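Local structure of molybdate binding protein II (Clostridium pasteurianum, 1GUT) at residues A5-K10 with T56-S61; K10-L16 with V49-L55. The protein binds molybdenum, taken up as the molybdate oxyanion, as a small molbindin that assembles into a hexamer and is present here without its oxyanion ligand. All blocks are in the same frame, centred on the assembly; numbering follows the deposited sequence. Where two conformers were deposited one is given.

Interaction 1 of 2, residues A5-K10 with T56-S61; sequences ARNQLK and TAVVKS
N7 is the residue most covered where strands 8-18 and 54-58 meet, the antiparallel pairing of first strand and 54-58 in the OB-like TOBE (Mop) domain. The short axes are 4.4 Å apart at 157°. Q8 faces V58 (CA-CA 4.8 Å) and K10 faces T56 (CA-CA 4.2 Å) as non-hydrogen-bonded pairs; between them L9 and A57 (CA-CA 5.0 Å) form a hydrogen-bonded pair, with L9 N to A57 O 2.9 Å and A57 N to L9 O 2.8 Å. Next to the Q8-V58 pair, V59 N makes a weak 3.4 Å bond to N7 O. The side chain of N7 (chi1 m) adds another: ND2 donates to V59 O at 3.0 Å, while water 1 accepts from N7 N (2.9 Å) and donates to the same V59 O (2.8 Å). N7 OD1 turns to the backbone of T36 of the second subunit. T56, next in covered area, lies on the face shared with Q8, K10 and V58; its CG2 is 3.9 Å from Q8 CB and its OG1 3.8 Å from K10 CG. From the loop before the strand, A5 CB touches V58 CG1 at 3.8 Å, and Q8 NE2 bonds back to A5 O at 2.9 Å. L9 CB and A57 CB meet on the other face, 4.3 Å apart, both side chains packing on I35 of the same chain. T56 and V58 also pair with a strand of the second subunit, so the sheet continues across the interface. Main-chain bonds thus set the register, which depends little on side-chain identity except at N7.

Interaction 2 of 2, residues K10-L16 with V49-L55; sequences KGKVVGL and VKEGAEL
A classic beta bulge interrupts strand 8-18 within segment 10-16, where V14 and G15 both face V26 of the neighbouring strand. V13, just before the bulge, meets a type II turn, K50 to A53, closed by A53 N to K50 O at 3.0 Å. G52 occupies its third position at phi/psi 93/-12, where a CB would jam against the preceding carbonyl. Antiparallel pairing runs from G11-L55 (hydrogen-bonded, CA-CA 5.6 Å), with G11 N to L55 O 2.8 Å and L55 N to G11 O 2.9 Å, to K12-E54 (non-hydrogen-bonded, CA-CA 4.5 Å). It then passes into the turn: V13 N bonds A53 O and V13 O accepts from G52 N, each at 2.8 Å. V13 (chi1 t) is the most covered residue; its CG2 lies 3.5 Å from L55 CD1, 4.2 Å from A53 CB and 4.3 Å from V49 CG1, and its side chain also touches L27. Past the bulge, L16 (chi1 t, chi2 p) sets CD1 4.3 Å from V49 CG1 and CD2 3.6 Å from V49 O. E51 bends back along the bulge: OE2 takes a weak bond from L16 N at 3.3 Å, and water 3 donates to E51 OE2 (3.0 Å) and V14 O (2.6 Å). K12, extended to a final p turn, donates from NZ to G52 O at 2.7 Å; water 2 joins K12 NZ (2.8 Å) to E54 OE2 (3.3 Å). Strand 54-58 is outermost in this chain's OB-like TOBE sheet, and the turn leads into it. Turn and strand are thus joined by main-chain bonds around V13, with E51 and K12 adding polar links beside its apolar contacts.

In the fold
From the N terminus, A5-K10 leads into and begins strand 8-18 and serves interaction 1; K10-L16, sharing K10, serves interaction 2. The chain then runs through strands 22-29 and 34-40 and helix 41-47 before returning as 49-55. Interaction 2 closes this loop, and interaction 1, a few residues further out at both ends, closes a larger one around it; the two are nested, with centres about 15 Å apart. Together they seat strand 54-58 beside strand 8-18, giving the order 34-40, 22-29, 8-18, 54-58 within the chain. Interaction 1 lies against neighbouring subunits of the hexamer; in interaction 2, K12, V14 and G15 bond to strand 22-29, and L55 packs on A68 of the second subunit.

Interaction 1 of 2, residues A5-K10 with T56-S61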
ATOM      1  N   ALA A   5      10.799 -13.378  -0.438  1.00 25.61           N
ATOM      2  CA  ALA A   5       9.420 -12.931  -0.653  1.00 23.77           C
ATOM      3  C   ALA A   5       8.530 -13.959  -1.340  1.00 22.78           C
ATOM      4  O   ALA A   5       8.914 -14.596  -2.319  1.00 22.02           O
ATOM      5  CB  ALA A   5       9.389 -11.624  -1.400  1.00 23.21           C
ATOM      6  N   ARG A   6       7.314 -14.104  -0.836  1.00 22.01           N
ATOM      7  CA  ARG A   6       6.409 -15.074  -1.416  1.00 22.10           C
ATOM      8  C   ARG A   6       5.984 -14.802  -2.858  1.00 19.80           C
ATOM      9  O   ARG A   6       5.801 -15.728  -3.636  1.00 20.10           O
ATOM     10  CB  ARG A   6       5.158 -15.178  -0.557  1.00 23.62           C
ATOM     11  CG  ARG A   6       4.463 -16.504  -0.699  1.00 28.53           C
ATOM     12  CD  ARG A   6       5.368 -17.704  -0.401  1.00 34.32           C
ATOM     13  NE  ARG A   6       6.001 -17.624   0.916  1.00 40.10           N
ATOM     14  CZ  ARG A   6       5.391 -17.209   2.020  1.00 42.30           C
ATOM     15  NH1 ARG A   6       4.116 -16.845   1.985  1.00 43.76           N
ATOM     16  NH2 ARG A   6       6.058 -17.169   3.170  1.00 44.22           N
ATOM     17  N   ASN A   7       5.833 -13.536  -3.220  1.00 16.05           N
ATOM     18  CA  ASN A   7       5.367 -13.185  -4.561  1.00 12.66           C
ATOM     19  C   ASN A   7       6.496 -12.628  -5.402  1.00 11.85           C
ATOM     20  O   ASN A   7       6.916 -11.486  -5.200  1.00 12.00           O
ATOM     21  CB  ASN A   7       4.244 -12.134  -4.467  1.00 11.57           C
ATOM     22  CG  ASN A   7       3.002 -12.680  -3.797  1.00 12.25           C
ATOM     23  OD1 ASN A   7       2.684 -13.860  -3.934  1.00 14.57           O
ATOM     24  ND2 ASN A   7       2.289 -11.824  -3.084  1.00 11.41           N
ATOM     25  N   GLN A   8       6.951 -13.448  -6.341  1.00 11.02           N
ATOM     26  CA  GLN A   8       8.057 -13.120  -7.229  1.00 11.41           C
ATOM     27  C   GLN A   8       7.666 -13.610  -8.605  1.00 11.79           C
ATOM     28  O   GLN A   8       7.452 -14.821  -8.821  1.00 13.42           O
ATOM     29  CB  GLN A   8       9.325 -13.845  -6.781  1.00 11.86           C
ATOM     30  CG  GLN A   8       9.815 -13.382  -5.409  1.00 15.68           C
ATOM     31  CD  GLN A   8      11.198 -13.925  -5.056  1.00 18.81           C
ATOM     32  OE1 GLN A   8      12.136 -13.877  -5.872  1.00 21.06           O
ATOM     33  NE2 GLN A   8      11.327 -14.434  -3.848  1.00 20.29           N
ATOM     34  N   LEU A   9       7.536 -12.659  -9.515  1.00 11.01           N
ATOM     35  CA  LEU A   9       7.129 -12.925 -10.890  1.00 11.25           C
ATOM     36  C   LEU A   9       8.230 -12.471 -11.847  1.00 12.02           C
ATOM     37  O   LEU A   9       8.409 -11.262 -12.044  1.00 11.09           O
ATOM     38  CB  LEU A   9       5.823 -12.177 -11.164  1.00 12.49           C
ATOM     39  CG  LEU A   9       4.675 -12.406 -10.192  1.00 14.17           C
ATOM     40  CD1 LEU A   9       3.485 -11.523 -10.602  1.00 15.82           C
ATOM     41  CD2 LEU A   9       4.281 -13.857 -10.223  1.00 17.20           C
ATOM     42  N   LYS A  10       8.944 -13.427 -12.455  1.00 11.95           N
ATOM     43  CA  LYS A  10      10.035 -13.089 -13.379  1.00 13.78           C
ATOM     44  C   LYS A  10       9.489 -12.638 -14.720  1.00 14.36           C
ATOM     45  O   LYS A  10       8.537 -13.223 -15.230  1.00 15.35           O
ATOM     46  CB  LYS A  10      10.941 -14.312 -13.631  1.00 15.15           C
ATOM     47  CG  LYS A  10      11.629 -14.872 -12.406  1.00 18.84           C
ATOM     48  CD  LYS A  10      12.561 -16.037 -12.775  1.00 24.67           C
ATOM     49  CE  LYS A  10      13.237 -16.663 -11.562  1.00 29.49           C
ATOM     50  NZ  LYS A  10      12.463 -17.797 -10.953  1.00 33.12           N
ATOM     51  N   THR A  56      12.476  -9.110 -11.888  1.00 12.53           N
ATOM     52  CA  THR A  56      11.439  -9.796 -11.144  1.00 12.27           C
ATOM     53  C   THR A  56      10.536  -8.805 -10.432  1.00 11.96           C
ATOM     54  O   THR A  56      11.022  -7.897  -9.750  1.00 13.36           O
ATOM     55  CB  THR A  56      12.115 -10.711 -10.100  1.00 12.10           C
ATOM     56  OG1 THR A  56      12.945 -11.674 -10.774  1.00 14.76           O
ATOM     57  CG2 THR A  56      11.083 -11.549  -9.324  1.00 13.55           C
ATOM     58  N   ALA A  57       9.230  -8.975 -10.588  1.00 10.43           N
ATOM     59  CA  ALA A  57       8.253  -8.132  -9.886  1.00 11.02           C
ATOM     60  C   ALA A  57       7.986  -8.775  -8.527  1.00 10.44           C
ATOM     61  O   ALA A  57       7.824 -10.002  -8.422  1.00 11.01           O
ATOM     62  CB  ALA A  57       6.959  -8.069 -10.700  1.00 10.67           C
ATOM     63  N   VAL A  58       7.919  -7.956  -7.480  1.00  9.08           N
ATOM     64  CA  VAL A  58       7.675  -8.454  -6.116  1.00 10.27           C
ATOM     65  C   VAL A  58       6.523  -7.669  -5.498  1.00  9.70           C
ATOM     66  O   VAL A  58       6.471  -6.438  -5.607  1.00 10.21           O
ATOM     67  CB  VAL A  58       8.954  -8.300  -5.240  1.00 10.93           C
ATOM     68  CG1 VAL A  58       8.685  -8.792  -3.821  1.00 11.93           C
ATOM     69  CG2 VAL A  58      10.149  -9.070  -5.826  1.00 12.56           C
ATOM     70  N   VAL A  59       5.607  -8.366  -4.825  1.00  9.21           N
ATOM     71  CA  VAL A  59       4.439  -7.687  -4.232  1.00  9.86           C
ATOM     72  C   VAL A  59       4.143  -8.229  -2.839  1.00  9.24           C
ATOM     73  O   VAL A  59       4.092  -9.429  -2.640  1.00  9.28           O
ATOM     74  CB  VAL A  59       3.144  -7.921  -5.070  1.00 10.59           C
ATOM     75  CG1 VAL A  59       1.974  -7.114  -4.512  1.00 11.14           C
ATOM     76  CG2 VAL A  59       3.359  -7.599  -6.544  1.00 12.71           C
ATOM     77  N   LYS A  60       3.977  -7.348  -1.867  1.00  7.88           N
ATOM     78  CA  LYS A  60       3.619  -7.828  -0.528  1.00  8.19           C
ATOM     79  C   LYS A  60       2.207  -8.420  -0.586  1.00  8.08           C
ATOM     80  O   LYS A  60       1.313  -7.822  -1.194  1.00  8.35           O
ATOM     81  CB  LYS A  60       3.674  -6.677   0.494  1.00  9.09           C
ATOM     82  CG  LYS A  60       3.626  -7.154   1.941  1.00 10.16           C
ATOM     83  CD  LYS A  60       3.749  -5.948   2.868  1.00 10.17           C
ATOM     84  CE  LYS A  60       3.841  -6.369   4.332  1.00 10.96           C
ATOM     85  NZ  LYS A  60       2.583  -6.939   4.889  1.00  9.28           N
ATOM     86  N   SER A  61       1.977  -9.533   0.113  1.00  7.46           N
ATOM     87  CA  SER A  61       0.651 -10.177   0.006  1.00  8.03           C
ATOM     88  C   SER A  61      -0.526  -9.327   0.442  1.00  8.92           C
ATOM     89  O   SER A  61      -1.601  -9.470  -0.098  1.00  8.43           O
ATOM     90  CB  SER A  61       0.635 -11.528   0.716  0.50  8.44           C
ATOM     91  OG  SER A  61       0.883 -11.341   2.087  0.50  8.94           O
TER
HETATM   92  O   HOH W   1       5.840 -11.253  -1.416  1.00 17.11           O

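Interaction 2 of 2, residues K10-L16 with V49-L55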
ATOM      1  N   LYS A  10       8.944 -13.427 -12.455  1.00 11.95           N
ATOM      2  CA  LYS A  10      10.035 -13.089 -13.379  1.00 13.78           C
ATOM      3  C   LYS A  10       9.489 -12.638 -14.720  1.00 14.36           C
ATOM      4  O   LYS A  10       8.537 -13.223 -15.230  1.00 15.35           O
ATOM      5  CB  LYS A  10      10.941 -14.312 -13.631  1.00 15.15           C
ATOM      6  CG  LYS A  10      11.629 -14.872 -12.406  1.00 18.84           C
ATOM      7  CD  LYS A  10      12.561 -16.037 -12.775  1.00 24.67           C
ATOM      8  CE  LYS A  10      13.237 -16.663 -11.562  1.00 29.49           C
ATOM      9  NZ  LYS A  10      12.463 -17.797 -10.953  1.00 33.12           N
ATOM     10  N   GLY A  11      10.118 -11.631 -15.320  1.00 13.72           N
ATOM     11  CA  GLY A  11       9.633 -11.164 -16.601  1.00 15.56           C
ATOM     12  C   GLY A  11      10.663 -10.374 -17.351  1.00 15.42           C
ATOM     13  O   GLY A  11      11.781 -10.222 -16.888  1.00 17.01           O
ATOM     14  N   LYS A  12      10.263  -9.883 -18.514  1.00 14.71           N
ATOM     15  CA  LYS A  12      11.148  -9.120 -19.364  1.00 14.29           C
ATOM     16  C   LYS A  12      10.536  -7.741 -19.523  1.00 13.62           C
ATOM     17  O   LYS A  12       9.336  -7.615 -19.746  1.00 12.77           O
ATOM     18  CB  LYS A  12      11.240  -9.819 -20.725  1.00 15.74           C
ATOM     19  CG  LYS A  12      12.143  -9.119 -21.697  1.00 18.38           C
ATOM     20  CD  LYS A  12      12.303  -9.973 -22.967  1.00 21.83           C
ATOM     21  CE  LYS A  12      13.383  -9.418 -23.895  1.00 24.45           C
ATOM     22  NZ  LYS A  12      14.778  -9.667 -23.401  1.00 25.67           N
ATOM     23  N   VAL A  13      11.355  -6.702 -19.391  1.00 12.32           N
ATOM     24  CA  VAL A  13      10.838  -5.349 -19.537  1.00 12.81           C
ATOM     25  C   VAL A  13      10.415  -5.110 -20.980  1.00 12.51           C
ATOM     26  O   VAL A  13      11.246  -5.251 -21.909  1.00 12.88           O
ATOM     27  CB  VAL A  13      11.877  -4.293 -19.148  1.00 12.82           C
ATOM     28  CG1 VAL A  13      11.311  -2.923 -19.392  1.00 12.91           C
ATOM     29  CG2 VAL A  13      12.291  -4.451 -17.672  1.00 13.20           C
ATOM     30  N   VAL A  14       9.140  -4.776 -21.185  1.00 11.99           N
ATOM     31  CA  VAL A  14       8.625  -4.463 -22.512  1.00 13.17           C
ATOM     32  C   VAL A  14       8.219  -2.999 -22.653  1.00 13.65           C
ATOM     33  O   VAL A  14       7.899  -2.529 -23.753  1.00 16.08           O
ATOM     34  CB  VAL A  14       7.467  -5.386 -22.960  1.00 13.02           C
ATOM     35  CG1 VAL A  14       7.960  -6.810 -23.128  1.00 14.66           C
ATOM     36  CG2 VAL A  14       6.269  -5.337 -21.977  1.00 12.88           C
ATOM     37  N   GLY A  15       8.218  -2.270 -21.547  1.00 13.49           N
ATOM     38  CA  GLY A  15       7.887  -0.857 -21.577  1.00 14.35           C
ATOM     39  C   GLY A  15       8.549  -0.121 -20.430  1.00 13.91           C
ATOM     40  O   GLY A  15       8.642  -0.630 -19.323  1.00 12.70           O
ATOM     41  N   LEU A  16       8.991   1.098 -20.701  1.00 14.02           N
ATOM     42  CA  LEU A  16       9.610   1.954 -19.691  1.00 14.20           C
ATOM     43  C   LEU A  16       9.303   3.393 -20.034  1.00 14.02           C
ATOM     44  O   LEU A  16       9.595   3.839 -21.147  1.00 14.98           O
ATOM     45  CB  LEU A  16      11.124   1.725 -19.635  1.00 14.28           C
ATOM     46  CG  LEU A  16      11.941   2.572 -18.661  1.00 16.77           C
ATOM     47  CD1 LEU A  16      11.504   2.338 -17.224  1.00 17.63           C
ATOM     48  CD2 LEU A  16      13.410   2.203 -18.829  1.00 19.38           C
ATOM     49  N   VAL A  49      17.446  -0.365 -14.915  1.00 20.59           N
ATOM     50  CA  VAL A  49      16.278  -0.908 -15.603  1.00 19.67           C
ATOM     51  C   VAL A  49      16.236  -0.387 -17.041  1.00 19.66           C
ATOM     52  O   VAL A  49      16.294   0.813 -17.266  1.00 19.71           O
ATOM     53  CB  VAL A  49      14.987  -0.475 -14.862  1.00 19.38           C
ATOM     54  CG1 VAL A  49      13.759  -0.979 -15.582  1.00 20.70           C
ATOM     55  CG2 VAL A  49      15.023  -0.991 -13.435  1.00 18.54           C
ATOM     56  N   LYS A  50      16.111  -1.287 -18.011  1.00 19.29           N
ATOM     57  CA  LYS A  50      16.101  -0.913 -19.424  1.00 19.47           C
ATOM     58  C   LYS A  50      15.185  -1.857 -20.189  1.00 17.83           C
ATOM     59  O   LYS A  50      14.923  -2.989 -19.725  1.00 15.90           O
ATOM     60  CB  LYS A  50      17.522  -1.036 -20.008  1.00 19.90           C
ATOM     61  CG  LYS A  50      18.521  -0.061 -19.385  1.00 24.61           C
ATOM     62  CD  LYS A  50      19.872  -0.108 -20.033  1.00 28.44           C
ATOM     63  CE  LYS A  50      20.777   0.909 -19.346  1.00 31.26           C
ATOM     64  NZ  LYS A  50      21.878   1.380 -20.228  1.00 33.26           N
ATOM     65  N   GLU A  51      14.690  -1.405 -21.340  1.00 17.72           N
ATOM     66  CA  GLU A  51      13.854  -2.272 -22.158  1.00 18.42           C
ATOM     67  C   GLU A  51      14.602  -3.557 -22.510  1.00 17.31           C
ATOM     68  O   GLU A  51      15.785  -3.528 -22.872  1.00 17.33           O
ATOM     69  CB  GLU A  51      13.272  -1.538 -23.387  1.00 20.32           C
ATOM     70  CG  GLU A  51      12.038  -0.772 -22.932  1.00 25.23           C
ATOM     71  CD  GLU A  51      11.199  -0.205 -24.053  1.00 31.10           C
ATOM     72  OE1 GLU A  51      11.634  -0.263 -25.222  1.00 33.45           O
ATOM     73  OE2 GLU A  51      10.102   0.309 -23.742  1.00 34.38           O
ATOM     74  N   GLY A  52      13.929  -4.691 -22.339  1.00 16.35           N
ATOM     75  CA  GLY A  52      14.531  -5.973 -22.631  1.00 16.08           C
ATOM     76  C   GLY A  52      15.195  -6.649 -21.447  1.00 15.73           C
ATOM     77  O   GLY A  52      15.537  -7.824 -21.520  1.00 16.98           O
ATOM     78  N   ALA A  53      15.378  -5.922 -20.346  1.00 15.25           N
ATOM     79  CA  ALA A  53      16.022  -6.511 -19.176  1.00 15.19           C
ATOM     80  C   ALA A  53      15.155  -7.598 -18.537  1.00 15.17           C
ATOM     81  O   ALA A  53      13.924  -7.489 -18.530  1.00 16.14           O
ATOM     82  CB  ALA A  53      16.335  -5.420 -18.123  1.00 15.17           C
ATOM     83  N   GLU A  54      15.799  -8.635 -17.997  1.00 14.80           N
ATOM     84  CA  GLU A  54      15.072  -9.711 -17.288  1.00 15.43           C
ATOM     85  C   GLU A  54      15.090  -9.319 -15.821  1.00 15.59           C
ATOM     86  O   GLU A  54      16.154  -9.220 -15.219  1.00 16.33           O
ATOM     87  CB  GLU A  54      15.738 -11.092 -17.516  1.00 16.53           C
ATOM     88  CG  GLU A  54      15.694 -11.535 -18.973  1.00 20.50           C
ATOM     89  CD  GLU A  54      16.469 -12.827 -19.228  1.00 26.71           C
ATOM     90  OE1 GLU A  54      17.148 -13.323 -18.303  1.00 30.57           O
ATOM     91  OE2 GLU A  54      16.411 -13.347 -20.360  1.00 30.61           O
ATOM     92  N   LEU A  55      13.912  -9.055 -15.266  1.00 14.71           N
ATOM     93  CA  LEU A  55      13.779  -8.599 -13.874  1.00 14.49           C
ATOM     94  C   LEU A  55      12.657  -9.348 -13.182  1.00 13.97           C
ATOM     95  O   LEU A  55      11.937 -10.090 -13.815  1.00 14.86           O
ATOM     96  CB  LEU A  55      13.485  -7.085 -13.827  1.00 15.70           C
ATOM     97  CG  LEU A  55      14.563  -6.203 -14.463  1.00 17.04           C
ATOM     98  CD1 LEU A  55      14.061  -4.781 -14.619  1.00 17.22           C
ATOM     99  CD2 LEU A  55      15.844  -6.263 -13.622  1.00 20.26           C
TER
HETATM  100  O   HOH W   2      15.158 -12.464 -23.263  1.00 46.08           O
HETATM  101  O   HOH W   3       7.774  -0.591 -25.418  1.00 37.32           O